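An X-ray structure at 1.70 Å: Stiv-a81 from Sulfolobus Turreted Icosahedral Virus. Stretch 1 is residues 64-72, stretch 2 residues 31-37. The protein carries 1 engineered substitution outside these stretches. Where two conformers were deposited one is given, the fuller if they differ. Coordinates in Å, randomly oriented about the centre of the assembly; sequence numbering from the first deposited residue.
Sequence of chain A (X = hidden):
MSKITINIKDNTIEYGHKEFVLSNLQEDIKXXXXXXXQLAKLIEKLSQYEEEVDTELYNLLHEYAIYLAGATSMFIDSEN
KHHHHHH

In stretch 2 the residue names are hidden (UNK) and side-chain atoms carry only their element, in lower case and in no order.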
ATOM      1  N   TYR A  64      -6.052  22.726  -2.747  1.00 19.16           N
ATOM      2  CA  TYR A  64      -4.941  21.873  -3.187  1.00 18.86           C
ATOM      3  C   TYR A  64      -5.182  21.296  -4.583  1.00 17.47           C
ATOM      4  O   TYR A  64      -4.245  21.156  -5.352  1.00 18.78           O
ATOM      5  CB  TYR A  64      -4.605  20.819  -2.125  1.00 18.37           C
ATOM      6  CG  TYR A  64      -3.675  21.403  -1.098  1.00 21.56           C
ATOM      7  CD1 TYR A  64      -2.302  21.275  -1.248  1.00 27.46           C
ATOM      8  CD2 TYR A  64      -4.151  22.151  -0.027  1.00 28.01           C
ATOM      9  CE1 TYR A  64      -1.421  21.834  -0.351  1.00 27.89           C
ATOM     10  CE2 TYR A  64      -3.268  22.730   0.884  1.00 28.73           C
ATOM     11  CZ  TYR A  64      -1.901  22.570   0.701  1.00 30.51           C
ATOM     12  OH  TYR A  64      -1.006  23.119   1.580  1.00 38.17           O
ATOM     13  N   ALA A  65      -6.436  21.013  -4.934  1.00 16.67           N
ATOM     14  CA  ALA A  65      -6.764  20.578  -6.292  1.00 15.42           C
ATOM     15  C   ALA A  65      -6.478  21.692  -7.312  1.00 17.08           C
ATOM     16  O   ALA A  65      -6.031  21.428  -8.430  1.00 18.25           O
ATOM     17  CB  ALA A  65      -8.225  20.130  -6.373  1.00 16.89           C
ATOM     18  N   ILE A  66      -6.738  22.938  -6.921  1.00 17.11           N
ATOM     19  CA  ILE A  66      -6.437  24.095  -7.772  1.00 17.08           C
ATOM     20  C   ILE A  66      -4.911  24.207  -7.988  1.00 17.16           C
ATOM     21  O   ILE A  66      -4.452  24.391  -9.120  1.00 18.44           O
ATOM     22  CB  ILE A  66      -7.024  25.394  -7.188  1.00 17.91           C
ATOM     23  CG1 ILE A  66      -8.547  25.424  -7.380  1.00 21.59           C
ATOM     24  CG2 ILE A  66      -6.356  26.634  -7.813  1.00 20.65           C
ATOM     25  CD1 ILE A  66      -9.009  25.742  -8.806  1.00 26.59           C
ATOM     26  N   TYR A  67      -4.139  24.049  -6.917  1.00 17.99           N
ATOM     27  CA  TYR A  67      -2.671  24.130  -7.015  1.00 20.04           C
ATOM     28  C   TYR A  67      -2.129  23.026  -7.932  1.00 18.72           C
ATOM     29  O   TYR A  67      -1.219  23.243  -8.743  1.00 19.81           O
ATOM     30  CB  TYR A  67      -2.032  24.022  -5.641  1.00 21.42           C
ATOM     31  CG  TYR A  67      -2.465  25.089  -4.656  1.00 19.50           C
ATOM     32  CD1 TYR A  67      -2.934  26.332  -5.087  1.00 22.23           C
ATOM     33  CD2 TYR A  67      -2.391  24.855  -3.296  1.00 22.76           C
ATOM     34  CE1 TYR A  67      -3.336  27.288  -4.189  1.00 27.19           C
ATOM     35  CE2 TYR A  67      -2.770  25.828  -2.387  1.00 26.99           C
ATOM     36  CZ  TYR A  67      -3.246  27.030  -2.842  1.00 24.55           C
ATOM     37  OH  TYR A  67      -3.642  27.980  -1.913  1.00 28.57           O
ATOM     38  N   LEU A  68      -2.725  21.850  -7.800  1.00 18.69           N
ATOM     39  CA  LEU A  68      -2.375  20.710  -8.636  1.00 17.24           C
ATOM     40  C   LEU A  68      -2.681  20.969 -10.117  1.00 20.27           C
ATOM     41  O   LEU A  68      -1.857  20.673 -10.991  1.00 17.72           O
ATOM     42  CB  LEU A  68      -3.121  19.487  -8.123  1.00 17.19           C
ATOM     43  CG  LEU A  68      -2.919  18.149  -8.801  1.00 15.40           C
ATOM     44  CD1 LEU A  68      -1.413  17.793  -8.925  1.00 16.00           C
ATOM     45  CD2 LEU A  68      -3.707  17.108  -8.008  1.00 17.94           C
ATOM     46  N   ALA A  69      -3.842  21.556 -10.407  1.00 19.18           N
ATOM     47  CA  ALA A  69      -4.193  21.890 -11.797  1.00 19.24           C
ATOM     48  C   ALA A  69      -3.198  22.903 -12.365  1.00 19.64           C
ATOM     49  O   ALA A  69      -2.717  22.751 -13.502  1.00 21.29           O
ATOM     50  CB  ALA A  69      -5.627  22.419 -11.890  1.00 23.03           C
ATOM     51  N   GLY A  70      -2.834  23.900 -11.564  1.00 20.99           N
ATOM     52  CA  GLY A  70      -1.833  24.887 -11.976  1.00 21.20           C
ATOM     53  C   GLY A  70      -0.457  24.282 -12.176  1.00 22.91           C
ATOM     54  O   GLY A  70       0.203  24.562 -13.176  1.00 23.38           O
ATOM     55  N   ALA A  71      -0.043  23.429 -11.248  1.00 21.29           N
ATOM     56  CA  ALA A  71       1.240  22.718 -11.349  1.00 20.23           C
ATOM     57  C   ALA A  71       1.355  21.867 -12.617  1.00 21.27           C
ATOM     58  O   ALA A  71       2.380  21.899 -13.313  1.00 21.87           O
ATOM     59  CB  ALA A  71       1.478  21.854 -10.098  1.00 21.66           C
ATOM     60  N   THR A  72       0.315  21.098 -12.932  1.00 18.73           N
ATOM     61  CA  THR A  72       0.341  20.297 -14.153  1.00 18.93           C
ATOM     62  C   THR A  72       0.374  21.165 -15.418  1.00 21.36           C
ATOM     63  O   THR A  72       0.921  20.757 -16.424  1.00 22.02           O
ATOM     64  CB  THR A  72      -0.832  19.310 -14.237  1.00 18.33           C
ATOM     65  OG1 THR A  72      -2.069  20.026 -14.282  1.00 21.00           O
ATOM     66  CG2 THR A  72      -0.803  18.339 -13.050  1.00 18.45           C
ATOM     67  N   UNK A  31       2.961  14.971  -4.694  1.00 21.62           N
ATOM     68  CA  UNK A  31       2.591  15.330  -3.319  1.00 20.71           C
ATOM     69  C   UNK A  31       1.198  15.953  -3.227  1.00 16.74           C
ATOM     70  O   UNK A  31       0.407  15.621  -2.330  1.00 17.12           O
ATOM     71  n   UNK A  31       5.996  16.464  -2.286  1.00 25.48           N
ATOM     72  c   UNK A  31       4.958  15.632  -2.468  1.00 27.56           C
ATOM     73  o   UNK A  31       5.077  14.405  -2.431  1.00 28.17           O
ATOM     74  c   UNK A  31       3.611  16.282  -2.718  1.00 20.42           C
ATOM     75  N   UNK A  32       0.901  16.853  -4.155  1.00 17.05           N
ATOM     76  CA  UNK A  32      -0.402  17.511  -4.173  1.00 18.23           C
ATOM     77  C   UNK A  32      -1.523  16.509  -4.495  1.00 14.38           C
ATOM     78  O   UNK A  32      -2.600  16.577  -3.910  1.00 15.62           O
ATOM     79  c   UNK A  32      -0.420  18.669  -5.165  1.00 17.55           C
ATOM     80  c   UNK A  32       0.581  20.822  -5.991  1.00 21.84           C
ATOM     81  c   UNK A  32       0.405  19.904  -4.788  1.00 24.12           C
ATOM     82  c   UNK A  32      -0.221  20.652  -3.652  1.00 25.83           C
ATOM     83  N   UNK A  33      -1.276  15.560  -5.403  1.00 16.07           N
ATOM     84  CA  UNK A  33      -2.285  14.552  -5.708  1.00 14.47           C
ATOM     85  C   UNK A  33      -2.591  13.690  -4.481  1.00 15.10           C
ATOM     86  O   UNK A  33      -3.740  13.345  -4.222  1.00 15.77           O
ATOM     87  c   UNK A  33      -1.869  13.665  -6.911  1.00 14.66           C
ATOM     88  N   UNK A  34      -1.542  13.325  -3.763  1.00 17.53           N
ATOM     89  CA  UNK A  34      -1.673  12.537  -2.549  0.50 16.77           C
ATOM     90  C   UNK A  34      -2.468  13.296  -1.483  1.00 17.13           C
ATOM     91  O   UNK A  34      -3.325  12.718  -0.813  1.00 18.40           O
ATOM     92  c   UNK A  34       1.154  10.805  -0.541  0.50 33.54           C
ATOM     93  c   UNK A  34      -0.280  12.174  -2.046  0.50 20.05           C
ATOM     94  o   UNK A  34       1.341   9.631  -0.168  0.50 34.06           O
ATOM     95  o   UNK A  34       2.072  11.653  -0.629  0.50 29.74           O
ATOM     96  c   UNK A  34      -0.254  11.215  -0.903  0.50 20.77           C
ATOM     97  N   UNK A  35      -2.180  14.595  -1.329  1.00 14.84           N
ATOM     98  CA  UNK A  35      -2.906  15.429  -0.369  1.00 14.38           C
ATOM     99  C   UNK A  35      -4.391  15.496  -0.720  1.00 16.13           C
ATOM    100  O   UNK A  35      -5.257  15.358   0.146  1.00 15.70           O
ATOM    101  c   UNK A  35      -0.008  17.922   0.285  1.00 17.98           C
ATOM    102  c   UNK A  35      -2.264  16.842  -0.255  1.00 16.50           C
ATOM    103  c   UNK A  35      -0.949  16.748   0.511  1.00 18.39           C
ATOM    104  c   UNK A  35      -3.230  17.841   0.403  1.00 18.68           C
ATOM    105  N   UNK A  36      -4.702  15.718  -1.996  1.00 16.54           N
ATOM    106  CA  UNK A  36      -6.083  15.775  -2.442  1.00 15.54           C
ATOM    107  C   UNK A  36      -6.787  14.444  -2.173  1.00 14.94           C
ATOM    108  O   UNK A  36      -7.899  14.423  -1.651  1.00 15.92           O
ATOM    109  c   UNK A  36      -5.668  17.635  -4.112  1.00 18.39           C
ATOM    110  c   UNK A  36      -6.159  16.173  -3.936  1.00 15.86           C
ATOM    111  c   UNK A  36      -7.558  16.016  -4.498  1.00 17.60           C
ATOM    112  N   UNK A  37      -6.139  13.332  -2.515  1.00 16.62           N
ATOM    113  CA  UNK A  37      -6.708  12.012  -2.260  1.00 16.92           C
ATOM    114  C   UNK A  37      -6.981  11.821  -0.756  1.00 15.09           C
ATOM    115  O   UNK A  37      -8.061  11.368  -0.352  1.00 15.66           O
ATOM    116  c   UNK A  37      -7.718   7.684  -3.125  1.00 20.94           C
ATOM    117  c   UNK A  37      -6.563   7.614  -1.043  1.00 25.92           C
ATOM    118  c   UNK A  37      -6.033   8.872  -1.308  1.00 21.14           C
ATOM    119  o   UNK A  37      -7.940   5.791  -1.717  1.00 30.50           O
ATOM    120  c   UNK A  37      -7.405   7.034  -1.964  1.00 26.46           C
ATOM    121  c   UNK A  37      -7.187   8.931  -3.384  1.00 17.35           C
ATOM    122  c   UNK A  37      -6.323   9.539  -2.484  1.00 16.77           C
ATOM    123  c   UNK A  37      -5.772  10.908  -2.755  1.00 14.61           C
TER

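Position 31 has four side-chain atoms: two carbons in a row, the second carrying one oxygen and one nitrogen. That is a carboxamide on a single methylene. It touches nothing on stretch 1, and its end leads away. The residue is Asn 31. Its amide nitrogen is hydrogen-bonded elsewhere in the structure.

Position 32 has four carbons, forked at the second. Its CA-to-CB bond points toward stretch 1, and the side chain lies among Tyr 64, Tyr 67, Leu 68 and Ala 71. An unbranched first carbon followed by a fork is leucine, so this is Leu 32. Its CD2 comes within 3.2 Å of CD1 of Tyr 64, near the plane of the ring and at its edge. Its CD1 lies 4.1 Å from CB of Tyr 67 and 4.3 Å from CB of Ala 71.

Position 33 has one side-chain carbon. CA-to-CB points away overall, yet CB of position 33 is 4.1 Å from CD2 of Leu 68. The residue is Ala 33. The same CD2 of Leu 68 comes closer still to the backbone, 3.7 Å from CA of Ala 33.

Position 34 has three carbons, the third carrying two oxygens. The CA-to-CB bond points away, the chain is extended through chi1 and chi2, and nothing touches stretch 1. A carboxylate after two methylenes is Glu 34.

Position 35 has four carbons, forked at the first, with one arm two carbons long. Its CA-to-CB bond points toward stretch 1, and it touches Tyr 64. This is Ile 35. Its CG2 sits over one face of the Tyr 64 ring, 3.9 Å from CG of Tyr 64, as a CH-pi contact.

Position 36 has three carbons, one carrying the other two. Its CA-to-CB bond points toward stretch 1, near Tyr 64, Ala 65 and Leu 68. This is Val 36. Its CG2 is 3.6 Å from N of Ala 65 and 3.9 Å from CB of Tyr 64, so it packs against backbone as well as side chains.

Position 37 has one carbon, then a six-carbon ring bearing one oxygen. It is out of reach of stretch 1. The residue is Tyr 37.

The two helices run roughly antiparallel, at 153°, with axes 9.1 Å apart at closest approach. No hydrogen bond crosses between them; the contact is apolar packing. Leu 32 is the knob, set in a hole formed by Tyr 64, Tyr 67, Leu 68 and Ala 71. Val 36, one turn after Leu 32, meets Ala 65, about one turn before Leu 68, as antiparallel helices require.

Stretch 2 (31-37) NLAEIVY
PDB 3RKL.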